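Local coordinates for protein beta-glucosidase (PDB 5M6G) that probably hydrolyses terminal, non-reducing beta-D-glucosyl residues with release of beta-D-glucose, as a member of glycosyl hydrolase family 3, at residues L45-P48 against D49-D53; Q78-D82 against H83-S87; D350-R353 against A354-A358; G359-A363 against E364-D368. All blocks are in the same frame, centred on the assembly; numbering follows the deposited sequence.

The four contacts come in series along the chain, all on the same side of its centre. Contact 1 starts helix 47-57; contact 2 ends helix 77-82, just ahead of strand 87-90 of the parallel sheet. Contact 3 lies in the last turns of helix 345-357, and contact 4 covers the loop and start of helix 363-379, so these two make up one helix-loop-helix connection, centres about 10 Å apart. They touch through the salt bridge Glu355 to Arg360 and through Val356 and Leu352 packed on Ile366. Contacts 1 and 2 lie about 23 Å apart, centre to centre. Contacts 2 to 4 belong to the family 3 N-terminal domain, related to TIM barrels, and mark where its helices begin and end.

Contact 1: residues L45-P48 against D49-D53; sequences LPVP and DRVDD
With CG of Arg50 beside its own backbone N (chi1 -60°) and CG of Leu45 beside its carbonyl carbon (chi1 -152°), the two side chains cross obliquely, Arg50 CG lying 3.6 Å from Leu45 CB. Arg50 CD then passes 3.4 Å from Leu45 O. The chain bends at chi3 (72°), and an in-plane water at the guanidinium edge accepts from Arg50 NH1 at 3.0 Å and donates to Leu45 O at 2.8 Å. NH2 makes a salt bridge to Glu384 and bonds Tyr40 O. With an alanine here, Glu384 would probably lose this cationic partner, and the bridging water this NH1 donor. This is the start of helix 47-57, with Pro46 as N-cap: Pro46 O takes Arg50 N in its carbonyl plane at 3.1 Å. Pro48, lacking an N-H, suits the first turn, where an N-H would have no acceptor within the helix. Asp49 folds back, its CB 3.7 Å from Leu45 CD2 and its OD2 3.6 Å from Pro46 CG; a carboxylate here would probably interact favourably with the positive end of the helix dipole. Val47 CG1 meets Val51 CG2 at 4.1 Å, and both valines rest on Phe378 of helix 363-379.

Contact 2: residues Q78-D82 against H83-S87; sequences QAVAD and HRIGS
His83 grips the carbonyl of Ala79 twice: its backbone N and ring ND1 both donate to Ala79 O, each at 3.1 Å, from opposite faces of the carbonyl plane. The oxygen lies at the edge of the imidazole, close to the ring plane. One residue on, Arg84 does much the same to Ala81 O. Its N-H (3.0 Å) and NH1 (2.9 Å) come to that oxygen from opposite faces too, and the guanidinium is turned so that the oxygen lies in its plane. The bend at chi2 (-64°) curls the chain back toward the helix. A leucine in its place has no side-chain N-H to offer, and Ala81 O would probably be held less firmly, with the backbone N-H as its remaining donor of the two. Together with the Arg84 N to Ala81 O bond and the positive phi of Arg84 (58°), Ile85 N to Val80 O at 3.0 Å makes a Schellman motif ending helix 77-82. Beside it Val80 CG1 packs on Ile85 CB at 3.9 Å, the two side chains crossing at about a right angle. Farther out, His345 stacks edge-to-face on the His83 ring, while Ile85 rests on Val68 and Val70 of strand 68-71. Since ND1 donates, it must carry a proton; NE2 makes a weak hydrogen bond to Glu346, a carboxylate that would probably favour a protonated ring.

Contact 3: residues D350-R353 against A354-A358; sequences DYLR and AEVEA
Arg353 and Glu357 run side by side, pointing the same way. Arg353 CB leaves the backbone beside the peptide to Ala354. With CG anti to the backbone N (chi1 -170°), the aliphatic part makes the first real contact: CG lies 3.5 Å and CD 3.4 Å from Glu357 OE2. A turn at chi3 (-67°) carries the charged end off, so that NE stays 4.8 Å from Glu357 OE2, with the guanidinium and carboxylate planes 42° apart. NE makes its salt bridge to Asp61 instead. At the tip, NH1 makes a salt bridge one turn back to Asp350 OD1 at 2.9 Å; this oxygen lies near the guanidinium plane and is met on its anti side, well out of the carboxylate plane. The Glu357 carboxylate thus packs on aliphatic carbons, its charge probably adding a weaker attraction without a direct salt bridge. A water donates to Tyr351 O and Glu355 OE2, at 2.7 Å each, while salt bridges to Arg329 and Arg360 anchor Glu355. Leu352 CD1 and Val356 CG2 meet at 4.2 Å. These last turns of helix 345-357 lie against three others: Tyr351 touches helix 325-334, while Leu352 and Val356 reach both helix 60-66 and Ile366 of helix 363-379.

Contact 4: residues G359-A363 against E364-D368; sequences GRVPA and ERIDD
Arg365, whose CB rests 4.0 Å from Pro362 CD, turns the edge of its guanidinium to the carboxylate of Asp368. NH2 donates to Asp368 OD2 on its anti side, with the acceptor near the guanidinium plane; at 2.5 Å the salt bridge is short. Chi1 of -175° sets CG beside the carbonyl carbon, and bends at chi2 and chi3 lead the group away from the loop to where Val332 O and Ile336 O hold NH1 and Asp337 also meets NH2. Asp368 OD2 has Lys298 as a second partner. A second carboxylate, that of Asp367, pairs with Lys63 and weakly with a water that donates to Ala363 O at 2.7 Å. The whole is a turn between two helices: Gly359, with positive phi, closes helix 345-357 in a Schellman motif, and Pro362 is the N-cap of helix 363-379. Pro362 O receives Arg365 N at 2.9 Å from well above its carbonyl plane, and Ala363 O takes Asp367 N at 3.1 Å. At the turn Val361 CG1 touches Ile366 CD1 at 4.0 Å, the side chains crossing at about a right angle, and Val361 also lies against Val332 of helix 325-334.

Contact 1: residues L45-P48 against D49-D53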
loop_
_atom_site.group_PDB
_atom_site.type_symbol
_atom_site.label_atom_id
_atom_site.label_comp_id
_atom_site.label_asym_id
_atom_site.label_seq_id
_atom_site.Cartn_x
_atom_site.Cartn_y
_atom_site.Cartn_z
ATOM N N LEU A 45 -18.667 -10.423 28.024
ATOM C CA LEU A 45 -19.901 -9.858 27.501
ATOM C C LEU A 45 -19.812 -9.714 25.982
ATOM O O LEU A 45 -18.743 -9.389 25.451
ATOM C CB LEU A 45 -20.167 -8.504 28.142
ATOM C CG LEU A 45 -21.614 -8.040 28.277
ATOM C CD1 LEU A 45 -22.410 -9.018 29.133
ATOM C CD2 LEU A 45 -21.651 -6.639 28.863
ATOM N N PRO A 46 -20.903 -9.975 25.259
ATOM C CA PRO A 46 -20.898 -9.729 23.813
ATOM C C PRO A 46 -20.491 -8.294 23.514
ATOM O O PRO A 46 -20.836 -7.367 24.251
ATOM C CB PRO A 46 -22.351 -10.003 23.401
ATOM C CG PRO A 46 -22.865 -10.936 24.449
ATOM C CD PRO A 46 -22.185 -10.533 25.725
ATOM N N VAL A 47 -19.755 -8.122 22.408
ATOM C CA VAL A 47 -19.230 -6.803 22.050
ATOM C C VAL A 47 -20.318 -5.731 21.999
ATOM O O VAL A 47 -20.128 -4.668 22.607
ATOM C CB VAL A 47 -18.422 -6.892 20.745
ATOM C CG1 VAL A 47 -18.147 -5.491 20.192
ATOM C CG2 VAL A 47 -17.111 -7.654 20.992
ATOM N N PRO A 48 -21.452 -5.930 21.310
ATOM C CA PRO A 48 -22.455 -4.849 21.268
ATOM C C PRO A 48 -22.953 -4.422 22.645
ATOM O O PRO A 48 -23.255 -3.235 22.833
ATOM C CB PRO A 48 -23.587 -5.449 20.420
ATOM C CG PRO A 48 -22.970 -6.512 19.631
ATOM C CD PRO A 48 -21.886 -7.092 20.512
ATOM N N ASP A 49 -23.036 -5.344 23.611
ATOM C CA ASP A 49 -23.431 -4.963 24.973
ATOM C C ASP A 49 -22.343 -4.150 25.665
ATOM O O ASP A 49 -22.641 -3.239 26.451
ATOM C CB ASP A 49 -23.761 -6.204 25.801
ATOM C CG ASP A 49 -24.906 -7.012 25.217
ATOM O OD1 ASP A 49 -25.720 -6.440 24.460
ATOM O OD2 ASP A 49 -24.987 -8.221 25.514
ATOM N N ARG A 50 -21.073 -4.485 25.407
ATOM C CA ARG A 50 -19.969 -3.694 25.941
ATOM C C ARG A 50 -19.955 -2.297 25.334
ATOM O O ARG A 50 -19.746 -1.306 26.045
ATOM C CB ARG A 50 -18.635 -4.406 25.674
ATOM C CG ARG A 50 -18.541 -5.796 26.316
ATOM C CD ARG A 50 -17.152 -6.428 26.114
ATOM N NE ARG A 50 -16.120 -5.784 26.925
ATOM C CZ ARG A 50 -14.832 -6.126 26.889
ATOM N NH1 ARG A 50 -14.427 -7.097 26.074
ATOM N NH2 ARG A 50 -13.950 -5.499 27.657
ATOM N N VAL A 51 -20.164 -2.206 24.018
ATOM C CA VAL A 51 -20.268 -0.914 23.349
ATOM C C VAL A 51 -21.413 -0.089 23.935
ATOM O O VAL A 51 -21.255 1.096 24.238
ATOM C CB VAL A 51 -20.442 -1.120 21.836
ATOM C CG1 VAL A 51 -20.806 0.193 21.178
ATOM C CG2 VAL A 51 -19.147 -1.703 21.233
ATOM N N ASP A 52 -22.589 -0.698 24.084
ATOM C CA ASP A 52 -23.728 0.038 24.642
ATOM C C ASP A 52 -23.407 0.611 26.019
ATOM O O ASP A 52 -23.722 1.773 26.312
ATOM C CB ASP A 52 -24.950 -0.874 24.727
ATOM C CG ASP A 52 -25.584 -1.141 23.373
ATOM O OD1 ASP A 52 -25.254 -0.423 22.404
ATOM O OD2 ASP A 52 -26.424 -2.066 23.283
ATOM N N ASP A 53 -22.784 -0.190 26.886
ATOM C CA ASP A 53 -22.525 0.266 28.247
ATOM C C ASP A 53 -21.516 1.408 28.266
ATOM O O ASP A 53 -21.705 2.403 28.973
ATOM C CB ASP A 53 -22.024 -0.891 29.104
ATOM C CG ASP A 53 -21.771 -0.472 30.518
ATOM O OD1 ASP A 53 -22.764 -0.268 31.241
ATOM O OD2 ASP A 53 -20.591 -0.315 30.894
HETATM O O HOH W 1 -16.021 -9.207 24.630
#

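Contact 2: residues Q78-D82 against H83-S87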
loop_
_atom_site.group_PDB
_atom_site.type_symbol
_atom_site.label_atom_id
_atom_site.label_comp_id
_atom_site.label_asym_id
_atom_site.label_seq_id
_atom_site.Cartn_x
_atom_site.Cartn_y
_atom_site.Cartn_z
ATOM N N GLN A 78 0.555 12.365 26.408
ATOM C CA GLN A 78 -0.250 13.118 27.367
ATOM C C GLN A 78 -1.342 13.921 26.672
ATOM O O GLN A 78 -2.494 13.927 27.124
ATOM C CB GLN A 78 0.643 14.035 28.205
ATOM C CG GLN A 78 -0.051 14.575 29.442
ATOM C CD GLN A 78 -0.722 13.473 30.235
ATOM O OE1 GLN A 78 -0.068 12.525 30.676
ATOM N NE2 GLN A 78 -2.038 13.579 30.403
ATOM N N ALA A 79 -1.005 14.596 25.569
ATOM C CA ALA A 79 -2.002 15.390 24.848
ATOM C C ALA A 79 -3.098 14.514 24.259
ATOM O O ALA A 79 -4.273 14.904 24.241
ATOM C CB ALA A 79 -1.341 16.197 23.736
ATOM N N VAL A 80 -2.730 13.343 23.734
ATOM C CA VAL A 80 -3.741 12.417 23.230
ATOM C C VAL A 80 -4.711 12.046 24.346
ATOM O O VAL A 80 -5.932 12.079 24.165
ATOM C CB VAL A 80 -3.073 11.173 22.614
ATOM C CG1 VAL A 80 -4.115 10.090 22.326
ATOM C CG2 VAL A 80 -2.325 11.559 21.335
ATOM N N ALA A 81 -4.181 11.722 25.528
ATOM C CA ALA A 81 -5.052 11.403 26.657
ATOM C C ALA A 81 -5.853 12.620 27.114
ATOM O O ALA A 81 -7.061 12.507 27.369
ATOM C CB ALA A 81 -4.234 10.833 27.818
ATOM N N ASP A 82 -5.207 13.791 27.219
ATOM C CA ASP A 82 -5.909 14.987 27.690
ATOM C C ASP A 82 -7.138 15.301 26.841
ATOM O O ASP A 82 -8.139 15.798 27.366
ATOM C CB ASP A 82 -4.971 16.196 27.704
ATOM C CG ASP A 82 -3.940 16.135 28.819
ATOM O OD1 ASP A 82 -4.034 15.248 29.695
ATOM O OD2 ASP A 82 -3.030 16.989 28.823
ATOM N N HIS A 83 -7.088 15.029 25.535
ATOM C CA HIS A 83 -8.212 15.324 24.653
ATOM C C HIS A 83 -9.093 14.111 24.385
ATOM O O HIS A 83 -10.053 14.214 23.602
ATOM C CB HIS A 83 -7.702 15.920 23.333
ATOM C CG HIS A 83 -7.131 17.296 23.490
ATOM N ND1 HIS A 83 -5.783 17.530 23.653
ATOM C CD2 HIS A 83 -7.735 18.507 23.556
ATOM C CE1 HIS A 83 -5.576 18.828 23.795
ATOM N NE2 HIS A 83 -6.745 19.443 23.741
ATOM N N ARG A 84 -8.808 12.983 25.033
ATOM C CA ARG A 84 -9.606 11.768 24.890
ATOM C C ARG A 84 -9.649 11.330 23.429
ATOM O O ARG A 84 -10.679 10.889 22.920
ATOM C CB ARG A 84 -11.022 11.965 25.443
ATOM C CG ARG A 84 -11.077 12.706 26.782
ATOM C CD ARG A 84 -10.402 11.932 27.885
ATOM N NE ARG A 84 -10.726 12.491 29.203
ATOM C CZ ARG A 84 -9.843 13.014 30.049
ATOM N NH1 ARG A 84 -8.553 13.051 29.737
ATOM N NH2 ARG A 84 -10.253 13.489 31.220
ATOM N N ILE A 85 -8.514 11.471 22.744
ATOM C CA ILE A 85 -8.457 11.200 21.312
ATOM C C ILE A 85 -8.503 9.696 21.068
ATOM O O ILE A 85 -7.944 8.900 21.832
ATOM C CB ILE A 85 -7.204 11.874 20.725
ATOM C CG1 ILE A 85 -7.504 13.360 20.483
ATOM C CG2 ILE A 85 -6.708 11.177 19.446
ATOM C CD1 ILE A 85 -6.289 14.232 20.412
ATOM N N GLY A 86 -9.205 9.289 20.007
ATOM C CA GLY A 86 -9.449 7.874 19.800
ATOM C C GLY A 86 -8.319 7.136 19.111
ATOM O O GLY A 86 -8.159 5.928 19.305
ATOM N N SER A 87 -7.513 7.833 18.321
ATOM C CA SER A 87 -6.536 7.127 17.517
ATOM C C SER A 87 -5.343 8.020 17.244
ATOM O O SER A 87 -5.457 9.248 17.238
ATOM C CB SER A 87 -7.157 6.663 16.193
ATOM O OG SER A 87 -6.218 5.927 15.429
#

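Contact 3: residues D350-R353 against A354-A358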
loop_
_atom_site.group_PDB
_atom_site.type_symbol
_atom_site.label_atom_id
_atom_site.label_comp_id
_atom_site.label_asym_id
_atom_site.label_seq_id
_atom_site.Cartn_x
_atom_site.Cartn_y
_atom_site.Cartn_z
ATOM N N ASP A 350 -13.572 21.121 18.720
ATOM C CA ASP A 350 -14.369 22.319 18.989
ATOM C C ASP A 350 -15.372 22.576 17.871
ATOM O O ASP A 350 -16.546 22.867 18.133
ATOM C CB ASP A 350 -13.459 23.533 19.179
ATOM C CG ASP A 350 -12.716 23.506 20.509
ATOM O OD1 ASP A 350 -13.111 22.723 21.393
ATOM O OD2 ASP A 350 -11.751 24.274 20.672
ATOM N N TYR A 351 -14.925 22.472 16.613
ATOM C CA TYR A 351 -15.831 22.673 15.484
ATOM C C TYR A 351 -16.968 21.662 15.503
ATOM O O TYR A 351 -18.132 22.019 15.309
ATOM C CB TYR A 351 -15.072 22.572 14.156
ATOM C CG TYR A 351 -14.275 23.795 13.758
ATOM C CD1 TYR A 351 -14.263 24.944 14.545
ATOM C CD2 TYR A 351 -13.524 23.794 12.589
ATOM C CE1 TYR A 351 -13.521 26.057 14.170
ATOM C CE2 TYR A 351 -12.781 24.895 12.207
ATOM C CZ TYR A 351 -12.785 26.024 12.995
ATOM O OH TYR A 351 -12.047 27.112 12.603
ATOM N N LEU A 352 -16.643 20.381 15.697
ATOM C CA LEU A 352 -17.682 19.358 15.646
ATOM C C LEU A 352 -18.662 19.522 16.800
ATOM O O LEU A 352 -19.868 19.323 16.625
ATOM C CB LEU A 352 -17.056 17.961 15.655
ATOM C CG LEU A 352 -18.019 16.801 15.389
ATOM C CD1 LEU A 352 -18.961 17.105 14.210
ATOM C CD2 LEU A 352 -17.247 15.508 15.139
ATOM N N ARG A 353 -18.161 19.889 17.984
ATOM C CA ARG A 353 -19.051 20.133 19.114
ATOM C C ARG A 353 -20.085 21.194 18.762
ATOM O O ARG A 353 -21.282 21.025 19.028
ATOM C CB ARG A 353 -18.255 20.557 20.348
ATOM C CG ARG A 353 -19.115 20.577 21.621
ATOM C CD ARG A 353 -18.435 21.290 22.775
ATOM N NE ARG A 353 -17.261 20.562 23.251
ATOM C CZ ARG A 353 -16.005 20.949 23.046
ATOM N NH1 ARG A 353 -15.750 22.069 22.380
ATOM N NH2 ARG A 353 -15.005 20.226 23.527
ATOM N N ALA A 354 -19.638 22.295 18.143
ATOM C CA ALA A 354 -20.560 23.367 17.773
ATOM C C ALA A 354 -21.565 22.906 16.725
ATOM O O ALA A 354 -22.732 23.296 16.769
ATOM C CB ALA A 354 -19.787 24.582 17.266
ATOM N N GLU A 355 -21.128 22.089 15.760
ATOM C CA GLU A 355 -22.069 21.556 14.779
ATOM C C GLU A 355 -23.129 20.697 15.454
ATOM O O GLU A 355 -24.315 20.759 15.102
ATOM C CB GLU A 355 -21.331 20.738 13.715
ATOM C CG GLU A 355 -20.386 21.545 12.841
ATOM C CD GLU A 355 -21.082 22.682 12.118
ATOM O OE1 GLU A 355 -22.117 22.435 11.454
ATOM O OE2 GLU A 355 -20.598 23.827 12.229
ATOM N N VAL A 356 -22.715 19.880 16.423
ATOM C CA VAL A 356 -23.672 19.021 17.105
ATOM C C VAL A 356 -24.590 19.855 17.988
ATOM O O VAL A 356 -25.809 19.655 17.993
ATOM C CB VAL A 356 -22.934 17.933 17.901
ATOM C CG1 VAL A 356 -23.934 17.072 18.689
ATOM C CG2 VAL A 356 -22.092 17.068 16.947
ATOM N N GLU A 357 -24.022 20.819 18.723
ATOM C CA GLU A 357 -24.827 21.714 19.547
ATOM C C GLU A 357 -25.883 22.433 18.712
ATOM O O GLU A 357 -27.020 22.618 19.161
ATOM C CB GLU A 357 -23.923 22.727 20.253
ATOM C CG GLU A 357 -23.178 22.187 21.478
ATOM C CD GLU A 357 -22.118 23.156 22.018
ATOM O OE1 GLU A 357 -21.926 24.240 21.423
ATOM O OE2 GLU A 357 -21.465 22.830 23.036
ATOM N N ALA A 358 -25.528 22.835 17.484
ATOM C CA ALA A 358 -26.466 23.535 16.623
ATOM C C ALA A 358 -27.427 22.595 15.910
ATOM O O ALA A 358 -28.358 23.076 15.257
ATOM C CB ALA A 358 -25.714 24.382 15.593
HETATM O O HOH W 2 -18.480 24.244 13.827
#

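Contact 4: residues G359-A363 against E364-D368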
loop_
_atom_site.group_PDB
_atom_site.type_symbol
_atom_site.label_atom_id
_atom_site.label_comp_id
_atom_site.label_asym_id
_atom_site.label_seq_id
_atom_site.Cartn_x
_atom_site.Cartn_y
_atom_site.Cartn_z
ATOM N N GLY A 359 -27.243 21.281 16.030
ATOM C CA GLY A 359 -28.096 20.338 15.334
ATOM C C GLY A 359 -27.808 20.186 13.858
ATOM O O GLY A 359 -28.563 19.498 13.162
ATOM N N ARG A 360 -26.741 20.808 13.361
ATOM C CA ARG A 360 -26.360 20.655 11.963
ATOM C C ARG A 360 -25.718 19.300 11.697
ATOM O O ARG A 360 -25.810 18.785 10.583
ATOM C CB ARG A 360 -25.429 21.797 11.563
ATOM C CG ARG A 360 -26.073 23.164 11.759
ATOM C CD ARG A 360 -25.263 24.290 11.145
ATOM N NE ARG A 360 -23.960 24.491 11.778
ATOM C CZ ARG A 360 -23.705 25.455 12.659
ATOM N NH1 ARG A 360 -24.662 26.308 13.013
ATOM N NH2 ARG A 360 -22.493 25.575 13.176
ATOM N N VAL A 361 -25.081 18.708 12.699
ATOM C CA VAL A 361 -24.697 17.302 12.686
ATOM C C VAL A 361 -25.567 16.591 13.715
ATOM O O VAL A 361 -25.466 16.892 14.908
ATOM C CB VAL A 361 -23.204 17.107 12.997
ATOM C CG1 VAL A 361 -22.914 15.635 13.271
ATOM C CG2 VAL A 361 -22.341 17.630 11.843
ATOM N N PRO A 362 -26.422 15.658 13.312
ATOM C CA PRO A 362 -27.346 15.050 14.276
ATOM C C PRO A 362 -26.597 14.214 15.295
ATOM O O PRO A 362 -25.541 13.638 15.010
ATOM C CB PRO A 362 -28.255 14.171 13.407
ATOM C CG PRO A 362 -27.955 14.557 11.980
ATOM C CD PRO A 362 -26.569 15.100 11.960
ATOM N N ALA A 363 -27.159 14.165 16.505
ATOM C CA ALA A 363 -26.572 13.361 17.570
ATOM C C ALA A 363 -26.388 11.906 17.156
ATOM O O ALA A 363 -25.424 11.257 17.574
ATOM C CB ALA A 363 -27.448 13.449 18.822
ATOM N N GLU A 364 -27.297 11.368 16.340
ATOM C CA GLU A 364 -27.163 9.966 15.962
ATOM C C GLU A 364 -25.949 9.731 15.070
ATOM O O GLU A 364 -25.431 8.609 15.030
ATOM C CB GLU A 364 -28.433 9.478 15.265
ATOM C CG GLU A 364 -28.636 10.032 13.871
ATOM C CD GLU A 364 -29.723 9.299 13.108
ATOM O OE1 GLU A 364 -29.388 8.451 12.241
ATOM O OE2 GLU A 364 -30.913 9.563 13.394
ATOM N N ARG A 365 -25.490 10.765 14.365
ATOM C CA ARG A 365 -24.337 10.617 13.486
ATOM C C ARG A 365 -23.074 10.413 14.314
ATOM O O ARG A 365 -22.254 9.533 14.010
ATOM C CB ARG A 365 -24.244 11.842 12.560
ATOM C CG ARG A 365 -23.154 11.839 11.451
ATOM C CD ARG A 365 -23.344 10.771 10.355
ATOM N NE ARG A 365 -22.789 9.464 10.716
ATOM C CZ ARG A 365 -21.489 9.193 10.782
ATOM N NH1 ARG A 365 -20.597 10.141 10.512
ATOM N NH2 ARG A 365 -21.075 7.978 11.135
ATOM N N ILE A 366 -22.940 11.173 15.404
ATOM C CA ILE A 366 -21.824 10.976 16.329
ATOM C C ILE A 366 -21.900 9.596 16.969
ATOM O O ILE A 366 -20.876 8.929 17.177
ATOM C CB ILE A 366 -21.814 12.087 17.398
ATOM C CG1 ILE A 366 -21.744 13.476 16.755
ATOM C CG2 ILE A 366 -20.673 11.864 18.409
ATOM C CD1 ILE A 366 -20.560 13.687 15.816
ATOM N N ASP A 367 -23.113 9.154 17.321
ATOM C CA ASP A 367 -23.259 7.847 17.955
ATOM C C ASP A 367 -22.951 6.727 16.975
ATOM O O ASP A 367 -22.342 5.715 17.347
ATOM C CB ASP A 367 -24.674 7.677 18.517
ATOM C CG ASP A 367 -24.900 8.451 19.807
ATOM O OD1 ASP A 367 -23.923 8.952 20.397
ATOM O OD2 ASP A 367 -26.075 8.545 20.237
ATOM N N ASP A 368 -23.378 6.876 15.720
ATOM C CA ASP A 368 -23.039 5.875 14.716
ATOM C C ASP A 368 -21.526 5.761 14.555
ATOM O O ASP A 368 -20.975 4.654 14.525
ATOM C CB ASP A 368 -23.709 6.226 13.385
ATOM C CG ASP A 368 -23.200 5.386 12.240
ATOM O OD1 ASP A 368 -23.452 4.167 12.248
ATOM O OD2 ASP A 368 -22.556 5.946 11.328
HETATM O O HOH W 3 -24.165 11.562 19.951
#